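Local coordinates for immunity protein (Neisseria meningitidis, PDB 4Q7O) that probably protects the meningococcal cell that makes it from the matching toxin of a contact-dependent growth-inhibition system, at residues N19-I24 / Y108-I113; E35-L40 / I120-Y125; E61-T66 / E79-A84. All blocks are in the same frame, centred on the assembly; numbering follows the deposited sequence.

Contact 1. Residues N19-I24 / Y108-I113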
loop_
_atom_site.group_PDB
_atom_site.type_symbol
_atom_site.label_atom_id
_atom_site.label_comp_id
_atom_site.label_asym_id
_atom_site.label_seq_id
_atom_site.Cartn_x
_atom_site.Cartn_y
_atom_site.Cartn_z
ATOM N N ASN B 19 3.740 0.341 -10.087
ATOM C CA ASN B 19 2.560 0.232 -10.954
ATOM C C ASN B 19 1.340 0.999 -10.428
ATOM O O ASN B 19 0.253 0.911 -11.016
ATOM C CB ASN B 19 2.169 -1.236 -11.156
ATOM C CG ASN B 19 3.155 -2.001 -12.034
ATOM O OD1 ASN B 19 3.949 -1.409 -12.771
ATOM N ND2 ASN B 19 3.086 -3.335 -11.979
ATOM N N ASN B 20 1.507 1.718 -9.313
ATOM C CA ASN B 20 0.408 2.467 -8.690
ATOM C C ASN B 20 -0.681 1.518 -8.174
ATOM O O ASN B 20 -1.844 1.888 -8.046
ATOM C CB ASN B 20 -0.172 3.511 -9.656
ATOM C CG ASN B 20 -0.801 4.699 -8.947
ATOM O OD1 ASN B 20 -0.556 4.951 -7.764
ATOM N ND2 ASN B 20 -1.614 5.451 -9.686
ATOM N N HIS B 21 -0.289 0.287 -7.867
ATOM C CA HIS B 21 -1.223 -0.711 -7.339
ATOM C C HIS B 21 -0.988 -0.957 -5.859
ATOM O O HIS B 21 -0.799 -2.096 -5.422
ATOM C CB HIS B 21 -1.117 -2.005 -8.145
ATOM C CG HIS B 21 -1.567 -1.842 -9.563
ATOM N ND1 HIS B 21 -1.168 -2.688 -10.577
ATOM C CD2 HIS B 21 -2.387 -0.929 -10.136
ATOM C CE1 HIS B 21 -1.723 -2.300 -11.708
ATOM N NE2 HIS B 21 -2.471 -1.236 -11.469
ATOM N N PHE B 22 -1.004 0.135 -5.102
ATOM C CA PHE B 22 -0.751 0.103 -3.670
ATOM C C PHE B 22 -1.748 -0.766 -2.899
ATOM O O PHE B 22 -1.423 -1.272 -1.829
ATOM C CB PHE B 22 -0.720 1.525 -3.102
ATOM C CG PHE B 22 -1.951 2.327 -3.421
ATOM C CD1 PHE B 22 -3.058 2.292 -2.579
ATOM C CD2 PHE B 22 -2.005 3.112 -4.566
ATOM C CE1 PHE B 22 -4.195 3.032 -2.863
ATOM C CE2 PHE B 22 -3.141 3.851 -4.866
ATOM C CZ PHE B 22 -4.245 3.809 -4.013
ATOM N N VAL B 23 -2.947 -0.972 -3.441
ATOM C CA VAL B 23 -3.902 -1.878 -2.797
ATOM C C VAL B 23 -3.327 -3.294 -2.664
ATOM O O VAL B 23 -3.537 -3.969 -1.643
ATOM C CB VAL B 23 -5.261 -1.882 -3.548
ATOM C CG1 VAL B 23 -6.105 -3.091 -3.157
ATOM C CG2 VAL B 23 -6.023 -0.584 -3.268
ATOM N N ILE B 24 -2.586 -3.730 -3.684
ATOM C CA ILE B 24 -1.937 -5.039 -3.640
ATOM C C ILE B 24 -0.884 -5.119 -2.533
ATOM O O ILE B 24 -0.791 -6.127 -1.822
ATOM C CB ILE B 24 -1.288 -5.397 -4.990
ATOM C CG1 ILE B 24 -2.336 -5.396 -6.111
ATOM C CG2 ILE B 24 -0.584 -6.743 -4.902
ATOM C CD1 ILE B 24 -3.504 -6.333 -5.872
ATOM N N TYR B 108 -1.730 -12.816 -11.203
ATOM C CA TYR B 108 -0.832 -13.961 -11.065
ATOM C C TYR B 108 0.637 -13.547 -10.965
ATOM O O TYR B 108 1.400 -14.136 -10.208
ATOM C CB TYR B 108 -1.034 -14.966 -12.198
ATOM C CG TYR B 108 -2.081 -16.001 -11.880
ATOM C CD1 TYR B 108 -1.764 -17.137 -11.138
ATOM C CD2 TYR B 108 -3.385 -15.850 -12.312
ATOM C CE1 TYR B 108 -2.722 -18.094 -10.842
ATOM C CE2 TYR B 108 -4.352 -16.808 -12.024
ATOM C CZ TYR B 108 -4.014 -17.923 -11.290
ATOM O OH TYR B 108 -4.976 -18.863 -10.995
ATOM N N HIS B 109 1.021 -12.542 -11.743
ATOM C CA HIS B 109 2.351 -11.942 -11.677
ATOM C C HIS B 109 2.634 -11.476 -10.245
ATOM O O HIS B 109 3.658 -11.829 -9.656
ATOM C CB HIS B 109 2.389 -10.783 -12.683
ATOM C CG HIS B 109 3.664 -9.999 -12.716
ATOM N ND1 HIS B 109 4.840 -10.504 -13.226
ATOM C CD2 HIS B 109 3.919 -8.711 -12.389
ATOM C CE1 HIS B 109 5.777 -9.572 -13.173
ATOM N NE2 HIS B 109 5.244 -8.472 -12.672
ATOM N N TYR B 110 1.711 -10.716 -9.667
ATOM C CA TYR B 110 1.885 -10.266 -8.287
ATOM C C TYR B 110 1.934 -11.415 -7.288
ATOM O O TYR B 110 2.751 -11.405 -6.375
ATOM C CB TYR B 110 0.771 -9.308 -7.886
ATOM C CG TYR B 110 0.862 -7.921 -8.478
ATOM C CD1 TYR B 110 2.078 -7.249 -8.554
ATOM C CD2 TYR B 110 -0.281 -7.270 -8.936
ATOM C CE1 TYR B 110 2.156 -5.971 -9.072
ATOM C CE2 TYR B 110 -0.212 -5.982 -9.459
ATOM C CZ TYR B 110 1.010 -5.343 -9.530
ATOM O OH TYR B 110 1.089 -4.072 -10.039
ATOM N N PHE B 111 1.047 -12.392 -7.442
ATOM C CA PHE B 111 1.010 -13.512 -6.503
ATOM C C PHE B 111 2.293 -14.336 -6.550
ATOM O O PHE B 111 2.780 -14.814 -5.526
ATOM C CB PHE B 111 -0.221 -14.391 -6.744
ATOM C CG PHE B 111 -1.450 -13.914 -6.024
ATOM C CD1 PHE B 111 -1.916 -12.613 -6.191
ATOM C CD2 PHE B 111 -2.132 -14.758 -5.162
ATOM C CE1 PHE B 111 -3.048 -12.172 -5.520
ATOM C CE2 PHE B 111 -3.265 -14.322 -4.490
ATOM C CZ PHE B 111 -3.723 -13.030 -4.671
ATOM N N ASN B 112 2.848 -14.491 -7.745
ATOM C CA ASN B 112 4.077 -15.248 -7.902
ATOM C C ASN B 112 5.242 -14.518 -7.233
ATOM O O ASN B 112 6.101 -15.136 -6.595
ATOM C CB ASN B 112 4.355 -15.492 -9.383
ATOM C CG ASN B 112 5.482 -16.463 -9.598
ATOM O OD1 ASN B 112 5.421 -17.618 -9.160
ATOM N ND2 ASN B 112 6.517 -16.012 -10.283
ATOM N N ILE B 113 5.255 -13.196 -7.364
ATOM C CA ILE B 113 6.254 -12.378 -6.680
ATOM C C ILE B 113 6.070 -12.412 -5.162
ATOM O O ILE B 113 7.033 -12.583 -4.408
ATOM C CB ILE B 113 6.218 -10.930 -7.190
ATOM C CG1 ILE B 113 6.634 -10.876 -8.663
ATOM C CG2 ILE B 113 7.128 -10.044 -6.359
ATOM C CD1 ILE B 113 6.345 -9.543 -9.322
#
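With CG turned away from the carbonyl carbon in Asn-19 (chi1 -71°), His-21 and Tyr-110 alike, the amide and the imidazole on one segment converge on the phenol that the other sends across. The phenol oxygen is gripped twice. Asn-19 ND2 donates to Tyr-110 OH over 2.9 Å along a nearly straight path, N-H...O 162°, and the oxygen lies practically in the amide plane. His-21 ND1 stands 2.7 Å from Tyr-110 OH, a hydrogen bond in which either atom could be the donor. The two rings meet rim to rim, planes at 86°, so imidazole and phenol touch through their polar edges without stacking. Asn-20, between the two polar residues, closes helix 10-18 with a Schellman motif at positive phi; on either side of it in sequence Asn-19 and His-21 point toward helix 104-121, while Asn-20 points away. In the first turn of helix 22-34, Ile-24 lays CG2 over a face of the phenol, 4.0 Å from Tyr-110 CG, while its CG1 is equally far from Tyr-110 CD2. Ser-16 and Ile-102 also pack on Tyr-110, and His-21 touches Met-4 of the second subunit.

Contact 2. Residues E35-L40 / I120-Y125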
loop_
_atom_site.group_PDB
_atom_site.type_symbol
_atom_site.label_atom_id
_atom_site.label_comp_id
_atom_site.label_asym_id
_atom_site.label_seq_id
_atom_site.Cartn_x
_atom_site.Cartn_y
_atom_site.Cartn_z
ATOM N N GLU B 35 -2.898 -12.542 9.989
ATOM C CA GLU B 35 -3.388 -13.908 9.883
ATOM C C GLU B 35 -2.251 -14.904 10.076
ATOM O O GLU B 35 -1.080 -14.535 10.049
ATOM C CB GLU B 35 -4.045 -14.124 8.521
ATOM C CG GLU B 35 -5.130 -13.108 8.182
ATOM C CD GLU B 35 -6.420 -13.294 8.969
ATOM O OE1 GLU B 35 -6.672 -14.404 9.484
ATOM O OE2 GLU B 35 -7.201 -12.320 9.049
ATOM N N THR B 36 -2.599 -16.169 10.285
ATOM C CA THR B 36 -1.582 -17.204 10.419
ATOM C C THR B 36 -0.919 -17.462 9.067
ATOM O O THR B 36 -1.453 -17.089 8.016
ATOM C CB THR B 36 -2.176 -18.524 10.924
ATOM O OG1 THR B 36 -3.043 -19.067 9.921
ATOM C CG2 THR B 36 -2.944 -18.322 12.235
ATOM N N LYS B 37 0.237 -18.117 9.083
ATOM C CA LYS B 37 0.915 -18.437 7.836
ATOM C C LYS B 37 0.097 -19.444 7.035
ATOM O O LYS B 37 0.080 -19.392 5.811
ATOM C CB LYS B 37 2.345 -18.936 8.086
ATOM C CG LYS B 37 3.277 -17.837 8.584
ATOM C CD LYS B 37 4.703 -18.311 8.736
ATOM C CE LYS B 37 5.581 -17.196 9.276
ATOM N NZ LYS B 37 5.139 -16.719 10.621
ATOM N N ASP B 38 -0.599 -20.343 7.728
ATOM C CA ASP B 38 -1.469 -21.299 7.041
ATOM C C ASP B 38 -2.589 -20.579 6.287
ATOM O O ASP B 38 -2.932 -20.951 5.163
ATOM C CB ASP B 38 -2.063 -22.316 8.020
ATOM C CG ASP B 38 -1.060 -23.361 8.467
ATOM O OD1 ASP B 38 0.012 -23.479 7.834
ATOM O OD2 ASP B 38 -1.356 -24.073 9.449
ATOM N N THR B 39 -3.152 -19.543 6.897
ATOM C CA THR B 39 -4.152 -18.719 6.212
ATOM C C THR B 39 -3.568 -18.020 4.982
ATOM O O THR B 39 -4.191 -17.995 3.915
ATOM C CB THR B 39 -4.759 -17.696 7.171
ATOM O OG1 THR B 39 -5.516 -18.401 8.162
ATOM C CG2 THR B 39 -5.665 -16.705 6.432
ATOM N N LEU B 40 -2.373 -17.462 5.119
ATOM C CA LEU B 40 -1.710 -16.848 3.970
ATOM C C LEU B 40 -1.512 -17.848 2.828
ATOM O O LEU B 40 -1.719 -17.510 1.668
ATOM C CB LEU B 40 -0.375 -16.238 4.384
ATOM C CG LEU B 40 0.418 -15.515 3.293
ATOM C CD1 LEU B 40 -0.366 -14.336 2.706
ATOM C CD2 LEU B 40 1.752 -15.051 3.850
ATOM N N ILE B 120 11.169 -16.920 0.504
ATOM C CA ILE B 120 12.541 -16.460 0.709
ATOM C C ILE B 120 12.733 -16.096 2.178
ATOM O O ILE B 120 13.745 -16.448 2.786
ATOM C CB ILE B 120 12.895 -15.271 -0.216
ATOM C CG1 ILE B 120 13.089 -15.783 -1.647
ATOM C CG2 ILE B 120 14.163 -14.565 0.254
ATOM C CD1 ILE B 120 13.158 -14.701 -2.713
ATOM N N ALA B 121 11.733 -15.436 2.753
ATOM C CA ALA B 121 11.790 -15.005 4.151
ATOM C C ALA B 121 11.525 -16.139 5.137
ATOM O O ALA B 121 12.008 -16.102 6.267
ATOM C CB ALA B 121 10.806 -13.862 4.390
ATOM N N HIS B 122 10.754 -17.138 4.701
ATOM C CA HIS B 122 10.345 -18.253 5.552
ATOM C C HIS B 122 10.649 -19.590 4.886
ATOM O O HIS B 122 9.742 -20.270 4.401
ATOM C CB HIS B 122 8.860 -18.130 5.880
ATOM C CG HIS B 122 8.541 -16.923 6.706
ATOM N ND1 HIS B 122 8.861 -16.837 8.041
ATOM C CD2 HIS B 122 7.968 -15.743 6.375
ATOM C CE1 HIS B 122 8.476 -15.659 8.507
ATOM N NE2 HIS B 122 7.936 -14.977 7.516
ATOM N N PRO B 123 11.937 -19.966 4.854
ATOM C CA PRO B 123 12.382 -21.157 4.117
ATOM C C PRO B 123 11.734 -22.454 4.584
ATOM O O PRO B 123 11.725 -23.421 3.823
ATOM C CB PRO B 123 13.899 -21.193 4.354
ATOM C CG PRO B 123 14.180 -20.209 5.434
ATOM C CD PRO B 123 13.067 -19.209 5.423
ATOM N N GLU B 124 11.208 -22.474 5.807
ATOM C CA GLU B 124 10.477 -23.631 6.302
ATOM C C GLU B 124 9.260 -23.963 5.415
ATOM O O GLU B 124 8.769 -25.093 5.412
ATOM C CB GLU B 124 10.089 -23.420 7.778
ATOM C CG GLU B 124 9.107 -22.269 8.060
ATOM C CD GLU B 124 9.742 -20.899 8.404
ATOM O OE1 GLU B 124 9.047 -20.083 9.060
ATOM O OE2 GLU B 124 10.900 -20.618 8.024
ATOM N N TYR B 125 8.801 -22.989 4.633
ATOM C CA TYR B 125 7.643 -23.190 3.765
ATOM C C TYR B 125 8.007 -23.432 2.295
ATOM O O TYR B 125 7.143 -23.348 1.428
ATOM C CB TYR B 125 6.667 -22.012 3.882
ATOM C CG TYR B 125 5.969 -21.965 5.221
ATOM C CD1 TYR B 125 6.522 -21.268 6.282
ATOM C CD2 TYR B 125 4.775 -22.643 5.433
ATOM C CE1 TYR B 125 5.909 -21.237 7.512
ATOM C CE2 TYR B 125 4.148 -22.616 6.667
ATOM C CZ TYR B 125 4.724 -21.911 7.704
ATOM O OH TYR B 125 4.123 -21.874 8.937
HETATM O O HOH W 1 2.008 -23.279 9.550
#
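A single water joins Asp-38 to Tyr-125: it donates to Asp-38 OD1 at 2.6 Å and is hydrogen-bonded to Tyr-125 OH at the same distance of 2.6 Å. Placed near the plane of the phenol, at its edge, the water spans a gap that carboxylate and hydroxyl do not close directly. Direct contact is made by the aliphatic part of Lys-37. Its chain is extended through chi2 and chi3 (-176° and -178°), which carries CE over a face of the imidazole; the bend at chi4 turns only NZ. Lys-37 CE lies 3.5 Å from the centroid of the His-122 ring and 18° off the ring normal, a CH-pi contact. Further back, Lys-37 CD packs 3.4 Å from Tyr-125 CE1, approaching that ring obliquely. The imidazole is held by polar bonds at both nitrogens: NE2 is hydrogen-bonded to Tyr-32 OH, whereas His-122 ND1 donates weakly to Glu-124 OE1 at 3.4 Å. Thr-36 caps the helix that bears Lys-37, its OG1 accepting from Thr-39 N at 3.1 Å. The contact thus sets the start of helix 37-46 against the turn between helices 104-121 and 126-139, with Phe-118 of helix 104-121 packing against Lys-37, His-122 and Tyr-125.

Contact 3. Residues E61-T66 / E79-A84; sequences EKIDAT and EYIDKA
Ile-63 and Ile-81 meet through their CD1 methyls, 3.8 Å apart, where the long connection between two antiparallel neighbours of the four-stranded sheet folds back on itself. Residues 61-66 run from the end of strand 58-62 into the connection; residues 79-84 lead into strand 86-91, and the backbone from Glu-79 to Lys-83 has helical angles without the regular helical bonds. The tight part is this isoleucine pair. Both side chains are extended at the second torsion (chi2 171° in each), which pushes the two delta methyls forward until they touch, the chains crossing at about a right angle. Ile-63 CD1 also approaches Ile-81 CG1 to 3.9 Å, so the methyl rests against the end of the opposing branch. Ile-69 and Tyr-72 of the connection, together with Ile-101 of strand 98-103, pack on both isoleucines and extend the pair into a small apolar cluster, in which Ile-81 is buried.

The other side is looser. Ala-65, an exposed residue, brings its CB only to 4.2 Å from Ile-81 CG2, and no hydrogen bond crosses between the segments. The polar bonds near this side lie within each segment or run to residues outside the pair. Tyr-80 O accepts from both Lys-83 N and Ala-84 N, tying the helical turn together. On the other segment Asp-64, whose side chain points away from residues 79-84, forms an Asx turn, and its OD2 makes a salt bridge to Arg-67. Asp-64 OD1 takes two donors from the same face of the carboxylate plane: Thr-66 N at 2.9 Å, 37° out of that plane, and Thr-66 OG1 at 2.6 Å.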
loop_
_atom_site.group_PDB
_atom_site.type_symbol
_atom_site.label_atom_id
_atom_site.label_comp_id
_atom_site.label_asym_id
_atom_site.label_seq_id
_atom_site.Cartn_x
_atom_site.Cartn_y
_atom_site.Cartn_z
ATOM N N GLU B 61 -11.717 -11.234 -5.456
ATOM C CA GLU B 61 -12.694 -12.064 -6.125
ATOM C C GLU B 61 -12.506 -11.877 -7.620
ATOM O O GLU B 61 -12.519 -10.745 -8.111
ATOM C CB GLU B 61 -14.102 -11.645 -5.700
ATOM C CG GLU B 61 -15.233 -12.503 -6.216
ATOM C CD GLU B 61 -16.584 -11.931 -5.825
ATOM O OE1 GLU B 61 -16.620 -10.771 -5.356
ATOM O OE2 GLU B 61 -17.602 -12.636 -5.978
ATOM N N LYS B 62 -12.300 -12.972 -8.343
ATOM C CA LYS B 62 -12.332 -12.901 -9.796
ATOM C C LYS B 62 -13.689 -12.359 -10.228
ATOM O O LYS B 62 -14.724 -12.703 -9.645
ATOM C CB LYS B 62 -12.099 -14.276 -10.411
ATOM C CG LYS B 62 -10.678 -14.772 -10.252
ATOM C CD LYS B 62 -10.473 -16.091 -10.968
ATOM C CE LYS B 62 -9.020 -16.532 -10.891
ATOM N NZ LYS B 62 -8.788 -17.856 -11.535
ATOM N N ILE B 63 -13.686 -11.509 -11.250
ATOM C CA ILE B 63 -14.909 -10.854 -11.681
ATOM C C ILE B 63 -15.623 -11.706 -12.713
ATOM O O ILE B 63 -15.051 -12.051 -13.750
ATOM C CB ILE B 63 -14.610 -9.457 -12.244
ATOM C CG1 ILE B 63 -14.112 -8.548 -11.112
ATOM C CG2 ILE B 63 -15.848 -8.862 -12.909
ATOM C CD1 ILE B 63 -13.597 -7.215 -11.572
ATOM N N ASP B 64 -16.868 -12.060 -12.412
ATOM C CA ASP B 64 -17.697 -12.795 -13.351
ATOM C C ASP B 64 -18.346 -11.802 -14.301
ATOM O O ASP B 64 -19.341 -11.165 -13.956
ATOM C CB ASP B 64 -18.778 -13.567 -12.598
ATOM C CG ASP B 64 -19.614 -14.444 -13.506
ATOM O OD1 ASP B 64 -19.532 -14.300 -14.744
ATOM O OD2 ASP B 64 -20.361 -15.284 -12.972
ATOM N N ALA B 65 -17.792 -11.684 -15.502
ATOM C CA ALA B 65 -18.292 -10.712 -16.472
ATOM C C ALA B 65 -19.617 -11.116 -17.126
ATOM O O ALA B 65 -20.149 -10.375 -17.948
ATOM C CB ALA B 65 -17.234 -10.409 -17.527
ATOM N N THR B 66 -20.152 -12.284 -16.780
ATOM C CA THR B 66 -21.502 -12.619 -17.236
ATOM C C THR B 66 -22.554 -12.091 -16.268
ATOM O O THR B 66 -23.744 -12.129 -16.568
ATOM C CB THR B 66 -21.719 -14.136 -17.428
ATOM O OG1 THR B 66 -21.689 -14.801 -16.158
ATOM C CG2 THR B 66 -20.665 -14.729 -18.360
ATOM N N GLU B 79 -11.982 -0.392 -16.274
ATOM C CA GLU B 79 -11.831 -0.537 -17.719
ATOM C C GLU B 79 -11.202 -1.863 -18.173
ATOM O O GLU B 79 -11.328 -2.239 -19.347
ATOM C CB GLU B 79 -11.091 0.671 -18.306
ATOM C CG GLU B 79 -11.888 1.971 -18.199
ATOM C CD GLU B 79 -11.226 3.140 -18.906
ATOM O OE1 GLU B 79 -11.830 4.234 -18.934
ATOM O OE2 GLU B 79 -10.101 2.970 -19.427
ATOM N N TYR B 80 -10.542 -2.578 -17.260
ATOM C CA TYR B 80 -9.975 -3.876 -17.616
ATOM C C TYR B 80 -11.038 -4.926 -17.897
ATOM O O TYR B 80 -10.795 -5.847 -18.674
ATOM C CB TYR B 80 -9.032 -4.406 -16.527
ATOM C CG TYR B 80 -7.742 -3.631 -16.364
ATOM C CD1 TYR B 80 -6.836 -3.518 -17.413
ATOM C CD2 TYR B 80 -7.420 -3.039 -15.154
ATOM C CE1 TYR B 80 -5.654 -2.813 -17.274
ATOM C CE2 TYR B 80 -6.227 -2.340 -14.995
ATOM C CZ TYR B 80 -5.353 -2.228 -16.062
ATOM O OH TYR B 80 -4.176 -1.539 -15.919
ATOM N N ILE B 81 -12.203 -4.804 -17.260
ATOM C CA ILE B 81 -13.189 -5.886 -17.314
ATOM C C ILE B 81 -13.603 -6.202 -18.751
ATOM O O ILE B 81 -13.675 -7.369 -19.143
ATOM C CB ILE B 81 -14.439 -5.596 -16.444
ATOM C CG1 ILE B 81 -14.040 -5.381 -14.981
ATOM C CG2 ILE B 81 -15.429 -6.741 -16.553
ATOM C CD1 ILE B 81 -15.172 -4.869 -14.106
ATOM N N ASP B 82 -13.845 -5.163 -19.545
ATOM C CA ASP B 82 -14.250 -5.355 -20.935
ATOM C C ASP B 82 -13.125 -5.881 -21.834
ATOM O O ASP B 82 -13.386 -6.359 -22.937
ATOM C CB ASP B 82 -14.822 -4.054 -21.510
ATOM C CG ASP B 82 -15.398 -4.233 -22.901
ATOM O OD1 ASP B 82 -16.447 -4.901 -23.025
ATOM O OD2 ASP B 82 -14.801 -3.709 -23.867
ATOM N N LYS B 83 -11.884 -5.810 -21.356
ATOM C CA LYS B 83 -10.721 -6.152 -22.181
ATOM C C LYS B 83 -10.163 -7.554 -21.935
ATOM O O LYS B 83 -9.640 -8.178 -22.852
ATOM C CB LYS B 83 -9.609 -5.123 -21.975
ATOM C CG LYS B 83 -10.048 -3.689 -22.213
ATOM C CD LYS B 83 -8.924 -2.702 -21.938
ATOM C CE LYS B 83 -9.375 -1.267 -22.188
ATOM N NZ LYS B 83 -8.236 -0.298 -22.185
ATOM N N ALA B 84 -10.276 -8.047 -20.705
ATOM C CA ALA B 84 -9.642 -9.309 -20.328
ATOM C C ALA B 84 -10.247 -9.833 -19.032
ATOM O O ALA B 84 -10.823 -9.058 -18.269
ATOM C CB ALA B 84 -8.124 -9.113 -20.168
#

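How the contacts relate
Contacts 1 and 2 share helix 104-121, contact 1 in its first half, contact 2 at and just beyond its C-terminal end; their centres are 18 Å apart and their nearest atoms about 7 Å, so they do not touch. On the other side they use successive helices, 22-34 and 37-46, and their segments alternate along the chain. Contact 3 is nested inside the loops closed by both. It meets contact 1 by packing, Tyr-108 OH lying 4.0 Å from Lys-62 NZ, although the centres of the two are 17 Å apart. Contacts 2 and 3 lie on opposite sides of the chain's centre, 30 Å between centres. Of the three, contact 1 alone reaches the second subunit.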